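Long-range contacts in galactose-binding like protein (Bacteroides thetaiotaomicron, PDB 7M1A), which probably binds carbohydrate as a SusE-like protein, this chain being its calcium-containing galactose-binding-like domain: residues G32-D37 with A72-Q77; E27-G32 with I168-L173; G44-T49 with Y83-P88; L3-F8 with E172-G177. One frame throughout, in Å; residues are numbered along the deposited sequence.

In the fold
All four contacts reach the antiparallel sheet that holds strands 45-46, 169-176 and 70-74, and contacts 2 and 4 share Glu172 and Leu173 of strand 169-176. Contacts 2 and 4 are mostly buried, 1 and 3 only partly. Contact 2 supplies four of the five protein ligands of the calcium ion; contact 1 adds the fifth, Arg33 O, and contact 4 brings a lysine to the other oxygen of Glu172. Chemistry follows place: metal bonds and a carboxylate in contact 2, a salt bridge and backbone bonding in contact 4, an aliphatic group on an indole in contact 1, and thin contacts beside a bound ethanediol in contact 3, across the chain's centre from contact 4.

Contact 1: G32-D37 with A72-Q77; sequences GRISKD and ALWAIQ. With CA (calcium ion), chain F; EDO (1,2-ethanediol), chain C.
The indole of Trp74 carries Ile34 on one face: CD1 of Ile34 stands over the ring, 3.7 Å from the centroid of its five-membered part and 12° off the normal, a CH-pi contact. Ile34 CG2, anti to the backbone N, touches both Trp74 CB at 3.9 Å and Gln77 CG at 3.4 Å. Thus one side chain spans the strand end at Trp74 and the loop at Gln77. One backbone bond fixes the alignment, Gln77 N to Ser35 O at 2.9 Å, with an N-H...O angle of 160°. Beyond it, Lys36 CB lies against Gln77 O, while its ammonium group pairs with Asp39. Ile76 CG2 packs 3.7 Å from Asp37 N, and Asp37 OD1 accepts a bond at 2.6 Å from O1 of an ethanediol, probably from the crystallisation liquor, that also bonds to His81.

On the calcium side, Arg33 O binds the metal at 2.4 Å, and the metal-bound water donates to Ser35 OG at 2.7 Å. Beside these groups Ile34 meets the strand and Ser35 O the loop after it. The chemistry implies a calcium-binding loop held to the sheet from beside the metal, without a charged pair between the segments.

Contact 2: E27-G32 with I168-L173; sequences EYVWNG and ICFTEL. With CA (calcium ion), chain F.
Glu172 meets the loop 27-32 through both carboxylate oxygens, at the calcium site of this galactose-binding-like domain. OE1 binds the calcium ion at 2.3 Å, as does Tyr28 O, and Asn31 OD1 joins them at 2.5 Å. Thr171 O is a further ligand; Arg33 O and a water complete the six atoms bound to the metal. OE2 accepts from Gly32 N at 2.8 Å, the donor standing above the carboxylate plane, and also pairs with Lys5. The Asn31 amide and the Glu172 carboxylate lie nearly parallel, their planes 16° apart. Thr171 and Glu172 both face Trp74 in a classic beta bulge, an arrangement consistent with two successive residues reaching one metal.

Outward from the ion, Leu173 N bonds to Val29 O at 2.9 Å, joining Val29 of the 3-10 segment to strand 169-176. Val29 then turns to the core: its side chain crosses that of Phe170 at about a right angle, and CG2 also packs on Leu173 CG. Phe170 also touches Leu45 of strand 45-46 and Phe58 of strand 56-66. Over one face of the Phe170 ring, Val29 CG1 sits 4.0 Å from the centroid, offset toward the rim, while Val29 CB approaches CE2 to 3.6 Å.

Contact 3: G44-T49 with Y83-P88; sequences GLHTGT and YNDMSP. With EDO (1,2-ethanediol), chain E.
His46 is the first residue of 44-49 to meet the loop 83-88, where it faces Met86, a selenomethionine, and Asp85. CG lies anti to the backbone N (chi1 -163°), and the far side of the ring, CE1 and NE2, comes nearest the loop. Met86 CG approaches ring atom CE1 obliquely at 3.8 Å. The two ring nitrogens have different partners, both near the ring plane: ND1 accepts from Gly48 N at 2.8 Å, and NE2 donates to O1 of a bound ethanediol at 2.7 Å. Within the protein the Gly48 N bond fixes which way the ring is turned; in this crystal the diol takes up NE2. Asp85 OD1 lies 3.9 Å from His46 NE2. The diol's O1 is so close to Asp85 OD1, 2.4 Å, that the details of that bond are doubtful. Probably from the crystallisation liquor, the diol marks where polar groups of His46, Asp85 and Lys80 converge, without identifying a natural ligand.

After the ring, Gly48 contributes its carbonyl oxygen, 3.8 Å from Met86 CG. Its backbone angles (95°/-163°) would jam a CB against the preceding carbonyl O, which by itself calls for glycine. Thr49 then crosses Met86 at about a right angle, its CG2 4.0 Å from CE, and the same methyl touches the diol carbon C1. The loop's own shape comes from a type II' turn, Asn84 to Ser87, with Ser87 N bonded to Asn84 O.

The contact joins edge strand 45-46 to the loop before strand 88-96, with Cys169 of the neighbouring strand 169-176 touching His46, Asp85 and Met86. Elsewhere in that loop, Tyr83 touches helix 130-138.

Contact 4: L3-F8 with E172-G177; sequences LDKTKF and ELTFWG. With CA (calcium ion), chain F.
Lys5 forms the tight part of this contact, its ammonium group gripped by three acceptors on strand 172-176. Beyond CG the chain is extended, and NZ meets Glu172 tip to tip in a salt bridge of 2.7 Å, using the anti lone pair of OE2. The same nitrogen donates to Leu173 O and to Thr174 OG1, both at 2.9 Å; the lysine crosses the threonine side chain at about a right angle. One ammonium group thus bonds a backbone carbonyl and two side chains of three successive residues.

A second firm point lies toward the chain's end, where Leu3 N bonds to Phe175 O at 2.9 Å with an N-H...O angle of 169°. A water extends this junction by donating to Leu3 O and accepting from Phe175 N. Apolar contacts are wider: Leu3 CD1 lies 3.9 Å from Phe175 CB, and Phe8 CE2 is 4.2 Å from Phe175 CD1, with Leu173 CD1 at the edge of the Phe8 ring. Phe8 also meets Trp30 edge-to-face, and Phe175 packs on Phe60 and Leu62 of strand 56-66.

The looser side belongs to the short 3-10 segment 5-7. Thr6 is exposed and does not touch the strand, though it packs on Glu99 of the second subunit, while the side chain of Asp4 points away from the strand. The Thr6 N bond to Asp4 OD1 makes an Asx turn, and Thr6 OG1 adds a second bond to that oxygen from the same face.

Since the other oxygen of Glu172 binds calcium, the lysine probably offsets part of the carboxylate's charge and steadies its orientation, linking the N-terminal segment electrostatically to the metal site.

Contact 1: G32-D37 with A72-Q77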
# COMPACT_ATOMS: atom_id res chain seq x y z
N GLY A 32 14.94 5.83 0.74
CA GLY A 32 16.24 6.53 0.80
C GLY A 32 17.41 5.62 0.42
O GLY A 32 18.56 6.07 0.63
N ARG A 33 17.10 4.36 0.03
CA ARG A 33 18.20 3.46 -0.29
C ARG A 33 18.13 3.13 -1.78
O ARG A 33 17.08 2.81 -2.35
CB ARG A 33 18.16 2.15 0.53
CG ARG A 33 18.37 2.45 2.00
CD ARG A 33 18.57 1.14 2.77
NE ARG A 33 17.10 0.76 3.02
CZ ARG A 33 16.30 1.09 4.11
NH1 ARG A 33 16.61 2.08 4.94
NH2 ARG A 33 15.12 0.47 4.25
N ILE A 34 19.30 3.19 -2.44
CA ILE A 34 19.41 2.84 -3.84
C ILE A 34 20.11 1.48 -3.83
O ILE A 34 21.31 1.37 -3.51
CB ILE A 34 20.21 3.91 -4.63
CG1 ILE A 34 19.43 5.23 -4.69
CG2 ILE A 34 20.55 3.42 -6.04
CD1 ILE A 34 20.35 6.41 -4.97
N SER A 35 19.32 0.42 -4.06
CA SER A 35 19.70 -0.95 -3.68
C SER A 35 19.92 -1.85 -4.88
O SER A 35 19.52 -1.51 -6.02
CB SER A 35 18.66 -1.60 -2.76
OG SER A 35 18.33 -0.74 -1.71
N LYS A 36 20.56 -3.01 -4.65
CA LYS A 36 20.67 -4.06 -5.66
C LYS A 36 20.06 -5.35 -5.10
O LYS A 36 19.91 -5.48 -3.88
CB LYS A 36 22.13 -4.28 -6.04
CG LYS A 36 22.95 -4.80 -4.87
CD LYS A 36 24.46 -4.85 -5.18
CE LYS A 36 25.26 -5.50 -4.07
NZ LYS A 36 25.35 -4.68 -2.85
N ASP A 37 19.88 -6.35 -5.97
CA ASP A 37 19.40 -7.62 -5.49
C ASP A 37 20.34 -8.15 -4.41
O ASP A 37 21.56 -8.07 -4.56
CB ASP A 37 19.42 -8.68 -6.59
CG ASP A 37 18.25 -8.62 -7.52
OD1 ASP A 37 17.35 -7.83 -7.25
OD2 ASP A 37 18.24 -9.37 -8.47
N ALA A 72 14.12 12.15 -10.04
CA ALA A 72 15.15 11.16 -10.38
C ALA A 72 14.62 9.77 -10.13
O ALA A 72 13.81 9.57 -9.22
CB ALA A 72 16.48 11.44 -9.65
N LEU A 73 15.16 8.76 -10.81
CA LEU A 73 14.74 7.39 -10.67
C LEU A 73 15.96 6.51 -10.91
O LEU A 73 16.67 6.72 -11.91
CB LEU A 73 13.58 7.03 -11.60
CG LEU A 73 13.01 5.59 -11.50
CD1 LEU A 73 11.49 5.61 -11.78
CD2 LEU A 73 13.74 4.61 -12.45
N TRP A 74 16.12 5.47 -10.09
CA TRP A 74 17.24 4.52 -10.20
C TRP A 74 16.68 3.12 -10.46
O TRP A 74 15.87 2.63 -9.69
CB TRP A 74 18.10 4.47 -8.89
CG TRP A 74 18.85 5.75 -8.70
CD1 TRP A 74 20.16 5.94 -9.02
CD2 TRP A 74 18.38 7.03 -8.19
NE1 TRP A 74 20.55 7.22 -8.70
CE2 TRP A 74 19.47 7.92 -8.15
CE3 TRP A 74 17.21 7.50 -7.58
CZ2 TRP A 74 19.43 9.22 -7.67
CZ3 TRP A 74 17.12 8.79 -7.09
CH2 TRP A 74 18.23 9.66 -7.16
N ALA A 75 17.28 2.43 -11.40
CA ALA A 75 17.15 1.00 -11.62
C ALA A 75 17.83 0.22 -10.47
O ALA A 75 18.74 0.72 -9.80
CB ALA A 75 17.75 0.62 -12.98
N ILE A 76 17.35 -1.02 -10.26
CA ILE A 76 18.00 -1.88 -9.27
C ILE A 76 19.48 -2.04 -9.71
O ILE A 76 19.80 -2.17 -10.91
CB ILE A 76 17.26 -3.24 -9.23
CG1 ILE A 76 15.82 -3.04 -8.69
CG2 ILE A 76 18.03 -4.32 -8.44
CD1 ILE A 76 14.91 -4.24 -8.96
N GLN A 77 20.40 -1.86 -8.76
CA GLN A 77 21.81 -1.50 -9.08
C GLN A 77 22.76 -2.69 -9.32
O GLN A 77 23.77 -2.92 -8.60
CB GLN A 77 22.32 -0.61 -7.94
CG GLN A 77 21.61 0.75 -7.82
CD GLN A 77 22.01 1.73 -8.91
OE1 GLN A 77 21.21 2.20 -9.80
NE2 GLN A 77 23.25 2.15 -8.78
CA CA F . 14.82 2.16 -2.35
C1 EDO C . 14.87 -9.58 -8.64
O1 EDO C . 15.11 -8.20 -8.49
C2 EDO C . 13.81 -9.52 -9.60
O2 EDO C . 14.24 -8.96 -10.82
O HOH W 1 15.75 0.08 -1.76

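Contact 2: E27-G32 with I168-L173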
# COMPACT_ATOMS: atom_id res chain seq x y z
N GLU A 27 6.67 1.06 -0.98
CA GLU A 27 7.37 1.93 -0.05
C GLU A 27 8.88 1.75 -0.20
O GLU A 27 9.62 2.59 0.25
CB GLU A 27 6.96 1.53 1.38
CG GLU A 27 5.52 1.94 1.80
CD GLU A 27 4.39 1.07 1.33
OE1 GLU A 27 4.57 0.05 0.59
OE2 GLU A 27 3.25 1.39 1.83
N TYR A 28 9.33 0.64 -0.81
CA TYR A 28 10.77 0.48 -0.96
C TYR A 28 11.40 1.45 -1.97
O TYR A 28 12.66 1.53 -1.98
CB TYR A 28 11.07 -0.99 -1.34
CG TYR A 28 10.68 -2.04 -0.32
CD1 TYR A 28 10.46 -1.72 1.03
CD2 TYR A 28 10.50 -3.35 -0.71
CE1 TYR A 28 10.08 -2.72 1.91
CE2 TYR A 28 10.18 -4.39 0.17
CZ TYR A 28 10.04 -4.05 1.50
OH TYR A 28 9.60 -5.02 2.36
N VAL A 29 10.57 2.12 -2.81
CA VAL A 29 11.16 3.06 -3.77
C VAL A 29 11.19 4.47 -3.19
O VAL A 29 11.62 5.38 -3.87
CB VAL A 29 10.53 3.01 -5.17
CG1 VAL A 29 10.60 1.60 -5.73
CG2 VAL A 29 9.13 3.62 -5.24
N TRP A 30 10.83 4.68 -1.89
CA TRP A 30 11.09 5.94 -1.20
C TRP A 30 11.68 5.71 0.20
O TRP A 30 11.45 6.52 1.06
CB TRP A 30 9.87 6.88 -1.25
CG TRP A 30 8.65 6.29 -0.61
CD1 TRP A 30 8.39 6.16 0.72
CD2 TRP A 30 7.43 5.92 -1.31
NE1 TRP A 30 7.11 5.66 0.92
CE2 TRP A 30 6.47 5.53 -0.31
CE3 TRP A 30 7.05 5.89 -2.68
CZ2 TRP A 30 5.18 5.12 -0.61
CZ3 TRP A 30 5.75 5.51 -2.96
CH2 TRP A 30 4.84 5.17 -1.96
N ASN A 31 12.47 4.64 0.32
CA ASN A 31 13.13 4.35 1.58
C ASN A 31 14.50 5.01 1.71
O ASN A 31 15.14 4.76 2.71
CB ASN A 31 13.08 2.84 1.86
CG ASN A 31 14.01 2.05 0.93
OD1 ASN A 31 14.66 2.64 0.05
ND2 ASN A 31 13.96 0.72 1.02
N GLY A 32 14.94 5.83 0.74
CA GLY A 32 16.24 6.53 0.80
C GLY A 32 17.41 5.62 0.42
O GLY A 32 18.56 6.07 0.63
N ILE A 168 7.38 -3.18 -14.89
CA ILE A 168 8.38 -2.27 -14.38
C ILE A 168 8.95 -2.77 -13.05
O ILE A 168 8.23 -3.25 -12.17
CB ILE A 168 7.84 -0.81 -14.26
CG1 ILE A 168 8.92 0.20 -13.84
CG2 ILE A 168 6.62 -0.77 -13.32
CD1 ILE A 168 8.49 1.63 -13.93
N CYS A 169 10.28 -2.58 -12.85
CA CYS A 169 10.89 -2.74 -11.53
C CYS A 169 11.97 -1.63 -11.41
O CYS A 169 12.63 -1.28 -12.39
CB CYS A 169 11.50 -4.13 -11.37
SG CYS A 169 12.83 -4.59 -12.51
N PHE A 170 12.21 -1.17 -10.20
CA PHE A 170 13.25 -0.19 -9.93
C PHE A 170 13.44 -0.08 -8.41
O PHE A 170 12.60 -0.65 -7.65
CB PHE A 170 13.04 1.18 -10.58
CG PHE A 170 11.88 1.96 -10.04
CD1 PHE A 170 10.57 1.63 -10.45
CD2 PHE A 170 12.06 3.01 -9.18
CE1 PHE A 170 9.47 2.37 -10.01
CE2 PHE A 170 10.94 3.75 -8.72
CZ PHE A 170 9.67 3.39 -9.12
N THR A 171 14.51 0.63 -7.95
CA THR A 171 14.85 0.63 -6.54
C THR A 171 14.48 1.93 -5.81
O THR A 171 14.25 1.84 -4.55
CB THR A 171 16.33 0.29 -6.29
OG1 THR A 171 16.58 0.26 -4.88
CG2 THR A 171 17.31 1.30 -6.89
N GLU A 172 14.49 3.12 -6.43
CA GLU A 172 14.30 4.35 -5.68
C GLU A 172 13.89 5.44 -6.65
O GLU A 172 14.35 5.45 -7.81
CB GLU A 172 15.59 4.80 -4.95
CG GLU A 172 15.43 5.93 -3.94
CD GLU A 172 14.59 5.58 -2.70
OE1 GLU A 172 14.28 4.40 -2.47
OE2 GLU A 172 14.33 6.50 -1.92
N LEU A 173 13.07 6.39 -6.17
CA LEU A 173 12.86 7.64 -6.88
C LEU A 173 13.02 8.77 -5.90
O LEU A 173 12.99 8.55 -4.67
CB LEU A 173 11.52 7.65 -7.66
CG LEU A 173 10.27 7.17 -6.92
CD1 LEU A 173 9.92 8.17 -5.84
CD2 LEU A 173 9.15 7.00 -7.94
CA CA F . 14.82 2.16 -2.35
O HOH W 1 15.75 0.08 -1.76

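Contact 3: G44-T49 with Y83-P88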
# COMPACT_ATOMS: atom_id res chain seq x y z
N GLY A 44 13.07 -2.86 -3.83
CA GLY A 44 12.40 -1.99 -4.78
C GLY A 44 10.97 -2.49 -4.99
O GLY A 44 10.42 -3.23 -4.15
N LEU A 45 10.36 -2.06 -6.10
CA LEU A 45 9.07 -2.56 -6.49
C LEU A 45 9.22 -3.32 -7.79
O LEU A 45 10.22 -3.14 -8.54
CB LEU A 45 7.99 -1.47 -6.55
CG LEU A 45 8.11 -0.41 -7.66
CD1 LEU A 45 7.72 -0.91 -9.05
CD2 LEU A 45 7.23 0.81 -7.30
N HIS A 46 8.26 -4.21 -8.03
CA HIS A 46 8.36 -5.05 -9.22
C HIS A 46 6.98 -5.56 -9.61
O HIS A 46 6.31 -6.15 -8.77
CB HIS A 46 9.29 -6.24 -8.88
CG HIS A 46 9.81 -6.94 -10.08
ND1 HIS A 46 9.01 -7.38 -11.16
CD2 HIS A 46 11.10 -7.31 -10.34
CE1 HIS A 46 9.84 -7.97 -12.03
NE2 HIS A 46 11.10 -7.92 -11.55
N THR A 47 6.52 -5.31 -10.85
CA THR A 47 5.19 -5.76 -11.26
C THR A 47 5.15 -7.20 -11.76
O THR A 47 4.05 -7.66 -12.10
CB THR A 47 4.65 -4.87 -12.38
OG1 THR A 47 5.47 -4.94 -13.55
CG2 THR A 47 4.55 -3.41 -11.97
N GLY A 48 6.32 -7.89 -11.78
CA GLY A 48 6.34 -9.26 -12.28
C GLY A 48 6.72 -9.33 -13.76
O GLY A 48 7.27 -8.39 -14.35
N THR A 49 6.42 -10.48 -14.36
CA THR A 49 6.76 -10.75 -15.77
C THR A 49 5.55 -11.29 -16.51
O THR A 49 5.73 -11.73 -17.62
CB THR A 49 7.92 -11.75 -15.87
OG1 THR A 49 7.62 -12.95 -15.14
CG2 THR A 49 9.18 -11.19 -15.23
N TYR A 83 19.76 -1.42 -17.83
CA TYR A 83 19.32 -1.48 -19.22
C TYR A 83 18.93 -2.91 -19.61
O TYR A 83 19.27 -3.42 -20.71
CB TYR A 83 20.44 -0.98 -20.16
CG TYR A 83 21.14 0.23 -19.64
CD1 TYR A 83 20.59 1.52 -19.77
CD2 TYR A 83 22.34 0.11 -18.96
CE1 TYR A 83 21.24 2.65 -19.25
CE2 TYR A 83 22.99 1.23 -18.43
CZ TYR A 83 22.45 2.48 -18.56
OH TYR A 83 23.07 3.59 -18.11
N ASN A 84 18.20 -3.58 -18.68
CA ASN A 84 17.91 -5.00 -18.88
C ASN A 84 16.69 -5.31 -18.00
O ASN A 84 16.18 -4.48 -17.24
CB ASN A 84 19.16 -5.82 -18.48
CG ASN A 84 19.28 -7.12 -19.28
OD1 ASN A 84 18.27 -7.69 -19.70
ND2 ASN A 84 20.52 -7.57 -19.50
N ASP A 85 16.23 -6.56 -18.04
CA ASP A 85 15.22 -7.06 -17.13
C ASP A 85 13.95 -6.19 -17.32
O ASP A 85 13.65 -5.77 -18.45
CB ASP A 85 15.77 -7.17 -15.69
CG ASP A 85 14.97 -8.15 -14.85
OD1 ASP A 85 13.94 -7.77 -14.22
OD2 ASP A 85 15.33 -9.32 -14.84
N MSE A 86 13.20 -5.94 -16.23
CA MSE A 86 11.97 -5.16 -16.35
C MSE A 86 12.25 -3.69 -16.00
O MSE A 86 11.32 -2.92 -15.68
CB MSE A 86 10.82 -5.71 -15.51
CG MSE A 86 10.57 -7.19 -15.69
SE MSE A 86 10.27 -7.77 -17.54
CE MSE A 86 11.66 -9.14 -17.63
N SER A 87 13.51 -3.27 -16.02
CA SER A 87 13.84 -1.88 -15.74
C SER A 87 13.19 -0.98 -16.78
O SER A 87 13.13 -1.28 -17.98
CB SER A 87 15.32 -1.72 -15.78
OG SER A 87 15.94 -2.52 -14.76
N PRO A 88 12.69 0.20 -16.37
CA PRO A 88 11.93 1.03 -17.34
C PRO A 88 12.86 1.65 -18.38
O PRO A 88 14.02 2.03 -18.11
CB PRO A 88 11.30 2.10 -16.40
CG PRO A 88 12.29 2.20 -15.24
CD PRO A 88 12.77 0.78 -15.01
C1 EDO E . 12.39 -10.67 -13.73
O1 EDO E . 12.75 -9.51 -13.02
C2 EDO E . 13.56 -11.61 -13.86
O2 EDO E . 14.11 -11.56 -12.60

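Contact 4: L3-F8 with E172-G177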
# COMPACT_ATOMS: atom_id res chain seq x y z
N LEU A 3 11.80 16.52 -1.29
CA LEU A 3 10.54 16.31 -0.57
C LEU A 3 10.71 15.19 0.45
O LEU A 3 11.48 14.23 0.23
CB LEU A 3 9.43 15.94 -1.56
CG LEU A 3 9.04 16.99 -2.61
CD1 LEU A 3 7.71 16.60 -3.29
CD2 LEU A 3 8.94 18.42 -2.05
N ASP A 4 10.08 15.33 1.61
CA ASP A 4 10.24 14.45 2.75
C ASP A 4 9.54 13.11 2.47
O ASP A 4 8.30 13.00 2.47
CB ASP A 4 9.63 15.13 3.98
CG ASP A 4 9.85 14.30 5.26
OD1 ASP A 4 10.31 13.17 5.17
OD2 ASP A 4 9.46 14.86 6.36
N LYS A 5 10.37 12.10 2.18
CA LYS A 5 9.87 10.77 1.82
C LYS A 5 9.14 10.06 2.97
O LYS A 5 8.34 9.17 2.68
CB LYS A 5 11.00 9.85 1.30
CG LYS A 5 11.57 10.35 -0.01
CD LYS A 5 12.79 9.56 -0.43
CE LYS A 5 13.22 9.93 -1.85
NZ LYS A 5 14.46 9.21 -2.24
N THR A 6 9.36 10.55 4.22
CA THR A 6 8.63 9.94 5.33
C THR A 6 7.13 10.15 5.23
O THR A 6 6.36 9.40 5.86
CB THR A 6 9.18 10.33 6.71
OG1 THR A 6 8.81 11.71 6.92
CG2 THR A 6 10.67 10.06 6.89
N LYS A 7 6.72 11.17 4.44
CA LYS A 7 5.33 11.52 4.26
C LYS A 7 4.69 10.82 3.06
O LYS A 7 3.47 10.89 2.83
CB LYS A 7 5.18 13.02 4.10
CG LYS A 7 5.68 13.78 5.32
CD LYS A 7 5.39 15.24 5.24
CE LYS A 7 5.90 16.01 6.47
NZ LYS A 7 5.48 15.39 7.77
N PHE A 8 5.51 10.18 2.20
CA PHE A 8 4.91 9.57 0.97
C PHE A 8 4.02 8.39 1.38
O PHE A 8 4.31 7.69 2.38
CB PHE A 8 6.03 9.04 0.03
CG PHE A 8 6.86 10.06 -0.71
CD1 PHE A 8 6.89 11.41 -0.36
CD2 PHE A 8 7.64 9.61 -1.81
CE1 PHE A 8 7.68 12.31 -1.07
CE2 PHE A 8 8.45 10.50 -2.52
CZ PHE A 8 8.50 11.83 -2.12
N GLU A 172 14.49 3.12 -6.43
CA GLU A 172 14.30 4.35 -5.68
C GLU A 172 13.89 5.44 -6.65
O GLU A 172 14.35 5.45 -7.81
CB GLU A 172 15.59 4.80 -4.95
CG GLU A 172 15.43 5.93 -3.94
CD GLU A 172 14.59 5.58 -2.70
OE1 GLU A 172 14.28 4.40 -2.47
OE2 GLU A 172 14.33 6.50 -1.92
N LEU A 173 13.07 6.39 -6.17
CA LEU A 173 12.86 7.64 -6.88
C LEU A 173 13.02 8.77 -5.90
O LEU A 173 12.99 8.55 -4.67
CB LEU A 173 11.52 7.65 -7.66
CG LEU A 173 10.27 7.17 -6.92
CD1 LEU A 173 9.92 8.17 -5.84
CD2 LEU A 173 9.15 7.00 -7.94
N THR A 174 13.22 10.00 -6.41
CA THR A 174 13.32 11.16 -5.55
C THR A 174 12.62 12.32 -6.26
O THR A 174 12.79 12.49 -7.47
CB THR A 174 14.79 11.54 -5.29
OG1 THR A 174 15.40 10.37 -4.68
CG2 THR A 174 14.95 12.70 -4.34
N PHE A 175 11.89 13.14 -5.48
CA PHE A 175 11.36 14.40 -5.97
C PHE A 175 12.00 15.56 -5.18
O PHE A 175 12.27 15.46 -3.99
CB PHE A 175 9.85 14.56 -5.77
CG PHE A 175 9.04 13.65 -6.64
CD1 PHE A 175 8.82 12.29 -6.35
CD2 PHE A 175 8.56 14.14 -7.83
CE1 PHE A 175 8.11 11.47 -7.23
CE2 PHE A 175 7.85 13.31 -8.70
CZ PHE A 175 7.60 11.96 -8.42
N TRP A 176 12.22 16.67 -5.89
CA TRP A 176 12.61 17.93 -5.28
C TRP A 176 11.55 18.97 -5.63
O TRP A 176 10.97 18.86 -6.70
CB TRP A 176 14.04 18.36 -5.73
CG TRP A 176 15.19 17.49 -5.34
CD1 TRP A 176 16.04 17.68 -4.28
CD2 TRP A 176 15.57 16.24 -5.97
NE1 TRP A 176 16.93 16.67 -4.25
CE2 TRP A 176 16.72 15.79 -5.27
CE3 TRP A 176 15.14 15.49 -7.09
CZ2 TRP A 176 17.45 14.68 -5.67
CZ3 TRP A 176 15.87 14.39 -7.50
CH2 TRP A 176 17.02 13.97 -6.79
N GLY A 177 11.31 19.96 -4.74
CA GLY A 177 10.50 21.14 -5.09
C GLY A 177 10.25 22.11 -3.96
O GLY A 177 11.18 22.03 -3.10
CA CA F . 14.82 2.16 -2.35
O HOH W 2 11.81 13.15 -2.48
O HOH W 1 15.75 0.08 -1.76